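Local coordinates for protein putative laminarinase (Phanerochaete chrysosporium, PDB 2W39) that probably hydrolyses beta-1,3- and certain beta-1,4-glucosidic linkages in beta-glucans such as laminarin and lichenin, as an extracellular glycoside hydrolase of family 16, at residues Arg144-Gly148 with Thr226-Phe230; Phe87-His91 with Gly183-Tyr187; Ile74-Tyr80 with Asp243-Ile249; His4-Val10 with Ala292-Gln298. All blocks are in the same frame, centred on the assembly; numbering follows the deposited sequence.

Interaction 1 (Arg144-Gly148 with Thr226-Phe230); sequences RTMTG and TPTAF
The loop R144-G148 lies along the chain entering strand 229-232, with M146 facing P227 (CA-CA 5.1 Å) and T147 facing T228 (4.7 Å). M146 is extended (phi/psi -167/163; chi1 p, chi2 and chi3 t) and R144 has chi1 p. T226 CG2 sits 3.6 Å from M146 CA. P227 O accepts T147 N at 2.9 Å. T228 (-71/-45) offers its O to G148 N at 2.8 Å; a CB on G148 would clash with that oxygen. One water bridges T228 OG1 and T147 OG1, 2.7 Å from each, and T228 OG1 is also hydrogen-bonded to F200 N. T228 and A229 form a classic beta bulge against V198 of strand 195-202, which pairs with strand 229-232. F230, rotamer t, makes a weak bond from N to M146 SD (3.5 Å); its O takes R144 NE at 2.8 Å and R144 NH2 at 3.1 Å. Backbone carbonyls accept four of these bonds, so the loop is held mainly by polar links to main chain, with modest apolar packing.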
# COMPACT_ATOMS: atom_id res chain seq x y z
N ARG A 144 -3.58 -19.33 -12.31
CA ARG A 144 -2.87 -18.49 -13.25
C ARG A 144 -1.44 -18.30 -12.76
O ARG A 144 -1.14 -18.48 -11.58
CB ARG A 144 -3.60 -17.14 -13.47
CG ARG A 144 -3.57 -16.15 -12.31
CD ARG A 144 -4.66 -16.36 -11.28
NE ARG A 144 -4.78 -15.14 -10.47
CZ ARG A 144 -5.59 -14.98 -9.43
NH1 ARG A 144 -6.43 -15.95 -9.06
NH2 ARG A 144 -5.57 -13.82 -8.78
N THR A 145 -0.57 -17.93 -13.68
CA THR A 145 0.85 -17.93 -13.40
C THR A 145 1.28 -16.77 -12.50
O THR A 145 1.28 -15.60 -12.92
CB THR A 145 1.63 -18.00 -14.72
OG1 THR A 145 1.39 -19.29 -15.28
CG2 THR A 145 3.12 -17.85 -14.49
N MET A 146 1.68 -17.12 -11.28
CA MET A 146 2.15 -16.16 -10.29
C MET A 146 2.80 -16.96 -9.18
O MET A 146 2.59 -18.17 -9.08
CB MET A 146 0.99 -15.33 -9.74
CG MET A 146 -0.06 -16.14 -9.01
SD MET A 146 -1.51 -15.13 -8.73
CE MET A 146 -2.55 -16.27 -7.82
N THR A 147 3.61 -16.30 -8.35
CA THR A 147 4.24 -17.00 -7.23
C THR A 147 3.41 -17.00 -5.95
O THR A 147 3.61 -17.83 -5.06
CB THR A 147 5.62 -16.45 -6.92
OG1 THR A 147 5.45 -15.12 -6.42
CG2 THR A 147 6.52 -16.43 -8.15
N GLY A 148 2.45 -16.08 -5.85
CA GLY A 148 1.59 -15.99 -4.69
C GLY A 148 0.39 -16.91 -4.73
O GLY A 148 0.16 -17.65 -5.70
N THR A 226 8.24 -14.15 -13.33
CA THR A 226 6.86 -14.37 -12.95
C THR A 226 6.44 -13.40 -11.84
O THR A 226 7.16 -13.23 -10.86
CB THR A 226 6.71 -15.82 -12.52
OG1 THR A 226 6.96 -16.63 -13.67
CG2 THR A 226 5.33 -16.11 -11.97
N PRO A 227 5.26 -12.77 -11.99
CA PRO A 227 4.80 -11.86 -10.94
C PRO A 227 4.42 -12.58 -9.65
O PRO A 227 4.11 -13.78 -9.64
CB PRO A 227 3.57 -11.20 -11.58
CG PRO A 227 3.06 -12.22 -12.53
CD PRO A 227 4.30 -12.87 -13.10
N THR A 228 4.44 -11.84 -8.56
CA THR A 228 3.97 -12.33 -7.28
C THR A 228 2.44 -12.48 -7.28
O THR A 228 1.90 -13.49 -6.81
CB THR A 228 4.43 -11.39 -6.17
OG1 THR A 228 5.85 -11.22 -6.25
CG2 THR A 228 4.08 -11.95 -4.81
N ALA A 229 1.75 -11.46 -7.80
CA ALA A 229 0.30 -11.50 -7.99
C ALA A 229 0.01 -11.19 -9.45
O ALA A 229 0.59 -10.28 -10.03
CB ALA A 229 -0.41 -10.48 -7.08
N PHE A 230 -0.92 -11.95 -10.02
CA PHE A 230 -1.36 -11.78 -11.41
C PHE A 230 -2.87 -11.74 -11.42
O PHE A 230 -3.55 -12.62 -10.86
CB PHE A 230 -0.85 -12.99 -12.22
CG PHE A 230 -1.17 -12.98 -13.71
CD1 PHE A 230 -1.30 -14.19 -14.38
CD2 PHE A 230 -1.27 -11.81 -14.47
CE1 PHE A 230 -1.54 -14.25 -15.74
CE2 PHE A 230 -1.50 -11.85 -15.84
CZ PHE A 230 -1.64 -13.09 -16.47
O HOH W 1 7.41 -13.36 -6.00

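Interaction 2 (Phe87-His91 with Gly183-Tyr187); sequences FDVRH and GGGWY
F87 and Y187 bury the most surface here and form an antiparallel hydrogen-bonded pair, with CA atoms 5.1 Å apart. F87 N donates to Y187 O at 2.7 Å, and Y187 N returns a bond to F87 O at 3.0 Å. Both side chains adopt m rotamers and leave the same face; their CB atoms are 4.4 Å apart. The rings then diverge, although both reach I118 of the other large sheet, so this face lines the interior of the beta sandwich characteristic of family 16 glycoside hydrolases. V89 and G185 form the next hydrogen-bonded pair, with V89 N to G185 O and G185 N to V89 O both at 2.9 Å. Between the two lies the non-hydrogen-bonded pair D88-W186 on the opposite face. There W186, also m, brings NE1 to 3.3 Å from D88 CG, while D88 OD1 is salt-bridged to R203 and the indole makes a cation-pi contact with the same arginine. Strand axes run 4.9 Å apart at 155°. The glycines set the approach: G183 closes helix 176-181 in a Schellman motif, G184 (phi 79°) passes where a CB would strike V89 O, and G185, at phi/psi 158/-162, calls for glycine by its backbone angles.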
# COMPACT_ATOMS: atom_id res chain seq x y z
N PHE A 87 8.12 0.98 -6.24
CA PHE A 87 8.29 1.50 -4.88
C PHE A 87 9.53 0.86 -4.26
O PHE A 87 9.56 -0.36 -4.10
CB PHE A 87 7.06 1.14 -4.00
CG PHE A 87 5.74 1.66 -4.51
CD1 PHE A 87 5.12 2.75 -3.89
CD2 PHE A 87 5.11 1.06 -5.59
CE1 PHE A 87 3.89 3.22 -4.36
CE2 PHE A 87 3.87 1.55 -6.07
CZ PHE A 87 3.27 2.63 -5.46
N ASP A 88 10.52 1.68 -3.95
CA ASP A 88 11.76 1.21 -3.29
C ASP A 88 11.59 1.58 -1.82
O ASP A 88 11.68 2.75 -1.46
CB ASP A 88 12.99 1.87 -3.93
CG ASP A 88 14.29 1.42 -3.33
OD1 ASP A 88 14.29 0.68 -2.33
OD2 ASP A 88 15.34 1.83 -3.86
N VAL A 89 11.29 0.57 -1.00
CA VAL A 89 10.81 0.80 0.36
C VAL A 89 11.79 0.20 1.36
O VAL A 89 12.01 -1.01 1.38
CB VAL A 89 9.42 0.16 0.57
CG1 VAL A 89 8.94 0.42 1.99
CG2 VAL A 89 8.40 0.70 -0.46
N ARG A 90 12.39 1.05 2.19
CA ARG A 90 13.34 0.61 3.22
C ARG A 90 12.62 0.04 4.45
O ARG A 90 13.15 -0.84 5.11
CB ARG A 90 14.25 1.76 3.64
CG ARG A 90 15.04 2.36 2.49
CD ARG A 90 16.11 3.32 3.02
NE ARG A 90 16.83 4.05 1.97
CZ ARG A 90 16.58 5.30 1.61
NH1 ARG A 90 15.60 6.00 2.17
NH2 ARG A 90 17.32 5.86 0.66
N HIS A 91 11.45 0.60 4.78
CA HIS A 91 10.75 0.28 6.02
C HIS A 91 9.27 0.57 5.80
O HIS A 91 8.92 1.55 5.13
CB HIS A 91 11.29 1.17 7.15
CG HIS A 91 10.94 0.73 8.54
ND1 HIS A 91 9.76 1.11 9.17
CD2 HIS A 91 11.63 -0.00 9.44
CE1 HIS A 91 9.76 0.62 10.40
NE2 HIS A 91 10.88 -0.06 10.59
N GLY A 183 15.44 -5.07 5.72
CA GLY A 183 15.71 -3.84 4.97
C GLY A 183 14.72 -3.54 3.86
O GLY A 183 15.03 -2.76 2.95
N GLY A 184 13.55 -4.16 3.92
CA GLY A 184 12.47 -3.85 2.99
C GLY A 184 12.69 -4.51 1.65
O GLY A 184 13.05 -5.69 1.57
N GLY A 185 12.48 -3.75 0.57
CA GLY A 185 12.58 -4.30 -0.78
C GLY A 185 11.82 -3.45 -1.76
O GLY A 185 11.52 -2.28 -1.49
N TRP A 186 11.53 -4.04 -2.91
CA TRP A 186 10.90 -3.33 -4.01
C TRP A 186 9.56 -3.97 -4.32
O TRP A 186 9.42 -5.20 -4.40
CB TRP A 186 11.74 -3.39 -5.28
CG TRP A 186 13.07 -2.72 -5.18
CD1 TRP A 186 13.35 -1.42 -5.54
CD2 TRP A 186 14.30 -3.30 -4.75
NE1 TRP A 186 14.68 -1.17 -5.35
CE2 TRP A 186 15.29 -2.29 -4.86
CE3 TRP A 186 14.67 -4.57 -4.26
CZ2 TRP A 186 16.63 -2.52 -4.52
CZ3 TRP A 186 16.02 -4.79 -3.93
CH2 TRP A 186 16.98 -3.77 -4.07
N TYR A 187 8.55 -3.12 -4.49
CA TYR A 187 7.25 -3.53 -5.04
C TYR A 187 7.09 -2.84 -6.37
O TYR A 187 7.28 -1.62 -6.47
CB TYR A 187 6.11 -3.14 -4.10
CG TYR A 187 5.85 -4.18 -3.04
CD1 TYR A 187 6.45 -4.12 -1.78
CD2 TYR A 187 5.01 -5.27 -3.32
CE1 TYR A 187 6.18 -5.10 -0.82
CE2 TYR A 187 4.78 -6.26 -2.38
CZ TYR A 187 5.36 -6.17 -1.14
OH TYR A 187 5.10 -7.18 -0.25

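Interaction 3 (Ile74-Tyr80 with Asp243-Ile249); sequences IRSIKTY and DANNIII
N246 (chi1 m, chi2 82°) lays its side chain over R75 and S76, with CB 3.5 Å from R75 CG and ND2 donating to S76 O at 2.8 Å. Strands 74-76 and 246-249 are antiparallel, axes 4.6 Å apart at 160°. I74 and I249 make a hydrogen-bonded pair, I74 N to I249 O at 2.9 Å and I249 N to I74 O at 3.0 Å, while I74 CG1 packs 4.0 Å from I249 CB. R75 and I248 follow as the non-hydrogen-bonded pair, then S76 N bonds I247 O at 2.8 Å. These strands belong to the mixed sheet of the family 16 beta sandwich, and the I248 side chain comes within about 6 Å (nearest atoms) of a bound glucose. Beyond S76 the register slips by two residues. S76 OG (rotamer p) spans the break, accepting I247 N at 2.9 Å and donating to K78 O at 2.7 Å as I77 and K78 loop away. Pairing resumes at a single bridge, where Y80 N donates to N245 O and N245 N to Y80 O, both at 2.9 Å. The Y80 ring, rotamer m, brings CE2 to 4.1 Å from I247 CD1; its hydroxyl bonds D7.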
# COMPACT_ATOMS: atom_id res chain seq x y z
N ILE A 74 -0.99 10.25 1.85
CA ILE A 74 -0.56 11.09 0.75
C ILE A 74 -1.06 10.53 -0.56
O ILE A 74 -1.16 9.32 -0.74
CB ILE A 74 0.99 11.33 0.76
CG1 ILE A 74 1.83 10.07 0.44
CG2 ILE A 74 1.42 12.00 2.08
CD1 ILE A 74 3.29 10.38 0.11
N ARG A 75 -1.37 11.42 -1.50
CA ARG A 75 -2.00 11.04 -2.75
C ARG A 75 -1.31 11.77 -3.89
O ARG A 75 -1.14 13.00 -3.86
CB ARG A 75 -3.48 11.44 -2.71
CG ARG A 75 -4.23 11.04 -3.98
CD ARG A 75 -5.67 11.48 -3.95
NE ARG A 75 -5.80 12.93 -4.10
CZ ARG A 75 -6.95 13.59 -4.05
NH1 ARG A 75 -8.08 12.93 -3.80
NH2 ARG A 75 -6.97 14.90 -4.24
N SER A 76 -0.92 11.04 -4.93
CA SER A 76 -0.30 11.70 -6.09
C SER A 76 -1.27 12.70 -6.70
O SER A 76 -2.47 12.44 -6.78
CB SER A 76 0.16 10.69 -7.15
OG SER A 76 -0.93 9.98 -7.72
N ILE A 77 -0.75 13.82 -7.17
CA ILE A 77 -1.59 14.78 -7.89
C ILE A 77 -1.98 14.18 -9.25
O ILE A 77 -3.13 14.29 -9.67
CB ILE A 77 -0.88 16.15 -8.00
CG1 ILE A 77 -0.77 16.79 -6.61
CG2 ILE A 77 -1.63 17.07 -8.97
CD1 ILE A 77 0.18 17.97 -6.55
N LYS A 78 -1.03 13.57 -9.93
CA LYS A 78 -1.32 12.94 -11.20
C LYS A 78 -2.10 11.65 -11.05
O LYS A 78 -2.08 11.00 -9.99
CB LYS A 78 -0.03 12.67 -11.95
CG LYS A 78 0.57 13.96 -12.47
CD LYS A 78 1.96 13.77 -13.01
CE LYS A 78 1.96 13.01 -14.30
NZ LYS A 78 3.34 13.07 -14.89
N THR A 79 -2.80 11.29 -12.12
CA THR A 79 -3.49 10.02 -12.21
C THR A 79 -2.90 9.20 -13.37
O THR A 79 -2.24 9.75 -14.25
CB THR A 79 -5.00 10.20 -12.42
OG1 THR A 79 -5.16 10.90 -13.65
CG2 THR A 79 -5.64 10.96 -11.29
N TYR A 80 -3.19 7.90 -13.36
CA TYR A 80 -2.52 6.92 -14.22
C TYR A 80 -3.51 5.87 -14.69
O TYR A 80 -4.41 5.47 -13.95
CB TYR A 80 -1.34 6.24 -13.49
CG TYR A 80 -0.35 7.26 -12.97
CD1 TYR A 80 0.63 7.78 -13.81
CD2 TYR A 80 -0.44 7.74 -11.67
CE1 TYR A 80 1.49 8.77 -13.37
CE2 TYR A 80 0.42 8.72 -11.22
CZ TYR A 80 1.40 9.22 -12.07
OH TYR A 80 2.26 10.20 -11.60
N ASP A 243 -10.26 3.14 -14.00
CA ASP A 243 -10.05 4.32 -14.82
C ASP A 243 -8.78 5.00 -14.28
O ASP A 243 -7.90 4.32 -13.73
CB ASP A 243 -11.32 5.19 -14.84
CG ASP A 243 -11.83 5.57 -13.46
OD1 ASP A 243 -11.03 5.65 -12.50
OD2 ASP A 243 -13.05 5.80 -13.37
N ALA A 244 -8.63 6.31 -14.45
CA ALA A 244 -7.40 6.97 -14.06
C ALA A 244 -7.32 7.02 -12.54
O ALA A 244 -8.22 7.55 -11.88
CB ALA A 244 -7.34 8.38 -14.66
N ASN A 245 -6.27 6.43 -11.98
CA ASN A 245 -6.13 6.28 -10.53
C ASN A 245 -4.96 7.10 -10.01
O ASN A 245 -3.93 7.22 -10.66
CB ASN A 245 -5.84 4.81 -10.17
CG ASN A 245 -7.05 3.88 -10.22
OD1 ASN A 245 -8.16 4.22 -10.67
ND2 ASN A 245 -6.84 2.68 -9.73
N ASN A 246 -5.12 7.61 -8.79
CA ASN A 246 -4.01 8.20 -8.03
C ASN A 246 -3.28 7.10 -7.27
O ASN A 246 -3.86 6.06 -6.94
CB ASN A 246 -4.52 9.20 -6.98
CG ASN A 246 -5.43 10.26 -7.55
OD1 ASN A 246 -6.63 10.02 -7.74
ND2 ASN A 246 -4.88 11.44 -7.82
N ILE A 247 -2.01 7.38 -6.96
CA ILE A 247 -1.23 6.56 -6.03
C ILE A 247 -1.40 7.13 -4.62
O ILE A 247 -1.30 8.35 -4.42
CB ILE A 247 0.26 6.56 -6.43
CG1 ILE A 247 0.45 5.85 -7.77
CG2 ILE A 247 1.15 5.95 -5.33
CD1 ILE A 247 1.80 6.06 -8.45
N ILE A 248 -1.71 6.24 -3.67
CA ILE A 248 -1.92 6.62 -2.27
C ILE A 248 -0.98 5.80 -1.39
O ILE A 248 -0.82 4.59 -1.59
CB ILE A 248 -3.40 6.43 -1.84
CG1 ILE A 248 -4.31 7.28 -2.75
CG2 ILE A 248 -3.60 6.81 -0.35
CD1 ILE A 248 -5.79 7.09 -2.49
N ILE A 249 -0.35 6.47 -0.42
CA ILE A 249 0.46 5.80 0.59
C ILE A 249 -0.01 6.33 1.94
O ILE A 249 -0.05 7.54 2.15
CB ILE A 249 1.97 6.04 0.41
CG1 ILE A 249 2.40 5.66 -1.01
CG2 ILE A 249 2.75 5.25 1.46
CD1 ILE A 249 3.82 6.13 -1.37

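Interaction 4 (His4-Val10 with Ala292-Gln298); sequences HLEDNWV and ASVRVYQ
The chain's first and last strands pair antiparallel, axes 4.4 Å apart at 144°, in the large antiparallel sheet of the family 16 beta sandwich, where 288-297 also pairs with 83-89 and 2-9 with 218-220. At the C-terminal end of 292-298, H4 N donates to Q298 OXT of the terminal carboxylate at 3.0 Å and Q298 N to H4 O at 2.9 Å. L5 and Y297 form a non-hydrogen-bonded pair, L5 CD1 making a CH-pi contact over the Y297 ring face, 4.1 Å from its centroid. A classic beta bulge follows: E6 (phi/psi -114/-41) and D7 both face V296, whose O accepts E6 N at 2.7 Å and D7 N at 3.1 Å; V296 N donates to D7 O at 2.9 Å. Regular pairing then runs through N8-R295 to W9-V294, with W9 N to V294 O at 2.9 Å and V294 N to W9 O at 3.0 Å. R295 NE donates to N8 OD1 at 2.8 Å, and a water accepts from N8 ND2 (3.0 Å) and R295 NH2 (2.9 Å). On the other face the W9 indole packs its edge against V294 (CE3 to CG1 3.6 Å) and CZ3 against V296 CG2 (3.7 Å). E6 and D7 salt-bridge K78, D7 also bonds the Y80 hydroxyl, and Y297 OH bonds P216 O. Main-chain bonds thus join the chain ends, while the bulge's acids find their cation elsewhere.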
# COMPACT_ATOMS: atom_id res chain seq x y z
N HIS A 4 8.74 4.00 -20.33
CA HIS A 4 9.73 5.04 -20.10
C HIS A 4 9.31 5.90 -18.94
O HIS A 4 8.12 6.08 -18.65
CB HIS A 4 9.93 5.88 -21.37
CG HIS A 4 10.42 5.06 -22.51
ND1 HIS A 4 9.57 4.47 -23.43
CD2 HIS A 4 11.66 4.63 -22.82
CE1 HIS A 4 10.29 3.76 -24.29
NE2 HIS A 4 11.56 3.84 -23.94
N LEU A 5 10.29 6.48 -18.27
CA LEU A 5 10.04 7.24 -17.05
C LEU A 5 9.05 8.36 -17.28
O LEU A 5 9.16 9.12 -18.25
CB LEU A 5 11.37 7.80 -16.54
CG LEU A 5 11.40 8.36 -15.14
CD1 LEU A 5 11.05 7.28 -14.08
CD2 LEU A 5 12.79 8.95 -14.90
N GLU A 6 8.08 8.45 -16.37
CA GLU A 6 7.04 9.48 -16.36
C GLU A 6 7.19 10.39 -15.14
O GLU A 6 6.98 11.60 -15.24
CB GLU A 6 5.66 8.79 -16.40
CG GLU A 6 4.45 9.69 -16.29
CD GLU A 6 4.30 10.67 -17.43
OE1 GLU A 6 4.90 10.50 -18.51
OE2 GLU A 6 3.54 11.64 -17.24
N ASP A 7 7.50 9.80 -13.99
CA ASP A 7 7.70 10.54 -12.73
C ASP A 7 8.78 9.86 -11.93
O ASP A 7 8.82 8.64 -11.82
CB ASP A 7 6.41 10.58 -11.91
CG ASP A 7 5.32 11.36 -12.58
OD1 ASP A 7 5.40 12.61 -12.60
OD2 ASP A 7 4.37 10.74 -13.11
N ASN A 8 9.64 10.68 -11.34
CA ASN A 8 10.71 10.20 -10.51
C ASN A 8 10.62 10.94 -9.19
O ASN A 8 11.01 12.11 -9.12
CB ASN A 8 12.06 10.47 -11.18
CG ASN A 8 13.21 9.88 -10.41
OD1 ASN A 8 13.02 9.08 -9.49
ND2 ASN A 8 14.43 10.30 -10.74
N TRP A 9 10.11 10.27 -8.16
CA TRP A 9 9.90 10.93 -6.88
C TRP A 9 10.86 10.43 -5.82
O TRP A 9 10.83 9.25 -5.46
CB TRP A 9 8.46 10.73 -6.43
CG TRP A 9 7.40 11.22 -7.40
CD1 TRP A 9 7.35 12.41 -8.06
CD2 TRP A 9 6.20 10.52 -7.75
NE1 TRP A 9 6.20 12.49 -8.81
CE2 TRP A 9 5.47 11.34 -8.63
CE3 TRP A 9 5.70 9.25 -7.44
CZ2 TRP A 9 4.25 10.96 -9.17
CZ3 TRP A 9 4.48 8.88 -7.96
CH2 TRP A 9 3.77 9.72 -8.83
N VAL A 10 11.70 11.34 -5.35
CA VAL A 10 12.66 11.07 -4.28
C VAL A 10 12.63 12.24 -3.30
O VAL A 10 12.63 13.41 -3.72
CB VAL A 10 14.09 10.93 -4.87
CG1 VAL A 10 15.14 10.78 -3.76
CG2 VAL A 10 14.16 9.75 -5.85
N ALA A 292 12.70 5.15 -0.34
CA ALA A 292 13.85 5.65 -1.08
C ALA A 292 13.43 6.33 -2.39
O ALA A 292 14.04 7.34 -2.79
CB ALA A 292 14.84 4.50 -1.37
N SER A 293 12.42 5.78 -3.06
CA SER A 293 11.92 6.37 -4.30
C SER A 293 10.60 5.73 -4.67
O SER A 293 10.32 4.57 -4.30
CB SER A 293 12.91 6.17 -5.46
OG SER A 293 13.14 4.80 -5.71
N VAL A 294 9.81 6.48 -5.42
CA VAL A 294 8.67 5.93 -6.16
C VAL A 294 8.82 6.44 -7.58
O VAL A 294 8.97 7.65 -7.78
CB VAL A 294 7.31 6.31 -5.56
CG1 VAL A 294 6.17 5.79 -6.44
CG2 VAL A 294 7.17 5.77 -4.13
N ARG A 295 8.82 5.54 -8.56
CA ARG A 295 8.98 5.91 -9.96
C ARG A 295 7.82 5.36 -10.74
O ARG A 295 7.38 4.23 -10.52
CB ARG A 295 10.30 5.37 -10.51
CG ARG A 295 11.50 6.01 -9.80
CD ARG A 295 12.85 5.66 -10.38
NE ARG A 295 13.91 6.39 -9.65
CZ ARG A 295 14.77 5.83 -8.80
NH1 ARG A 295 14.75 4.53 -8.57
NH2 ARG A 295 15.67 6.59 -8.18
N VAL A 296 7.32 6.17 -11.66
CA VAL A 296 6.23 5.76 -12.52
C VAL A 296 6.70 5.83 -13.96
O VAL A 296 7.42 6.77 -14.33
CB VAL A 296 4.98 6.64 -12.32
CG1 VAL A 296 3.85 6.13 -13.22
CG2 VAL A 296 4.55 6.63 -10.85
N TYR A 297 6.29 4.84 -14.74
CA TYR A 297 6.65 4.71 -16.14
C TYR A 297 5.37 4.57 -16.95
O TYR A 297 4.39 3.97 -16.50
CB TYR A 297 7.48 3.44 -16.36
CG TYR A 297 8.79 3.43 -15.62
CD1 TYR A 297 8.84 3.12 -14.26
CD2 TYR A 297 9.98 3.70 -16.29
CE1 TYR A 297 10.06 3.11 -13.59
CE2 TYR A 297 11.19 3.68 -15.62
CZ TYR A 297 11.22 3.39 -14.26
OH TYR A 297 12.43 3.36 -13.58
N GLN A 298 5.39 5.10 -18.17
CA GLN A 298 4.28 4.98 -19.12
C GLN A 298 4.83 4.79 -20.52
O GLN A 298 4.07 4.36 -21.40
CB GLN A 298 3.45 6.25 -19.17
CG GLN A 298 2.59 6.48 -17.99
CD GLN A 298 1.82 7.80 -18.06
OE1 GLN A 298 1.86 8.55 -19.05
NE2 GLN A 298 1.11 8.07 -17.03
OXT GLN A 298 6.00 5.12 -20.76
O HOH W 2 16.52 9.31 -8.77

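Overall arrangement
Interactions 1, 2 and 4 all reach the large antiparallel sheet, whereas interaction 3 belongs to the mixed sheet packed against it. Interaction 2 is the most buried: its F87 meets I247 and I249 of interaction 3 between the two sheets, and D88 hydrogen-bonds A292 and S293, making strand 83-89 the neighbour of the strand used by interaction 4. Interactions 3 and 4, each partly buried, are joined by polar links: K78 salt-bridges E6 and D7, and the Y80 hydroxyl hydrogen-bonds D7. Interaction 1 stands apart, touching none of the others; there an irregular loop adds R144, sulfur and water links to two main-chain bonds, where the other three contacts are built on antiparallel strand pairing.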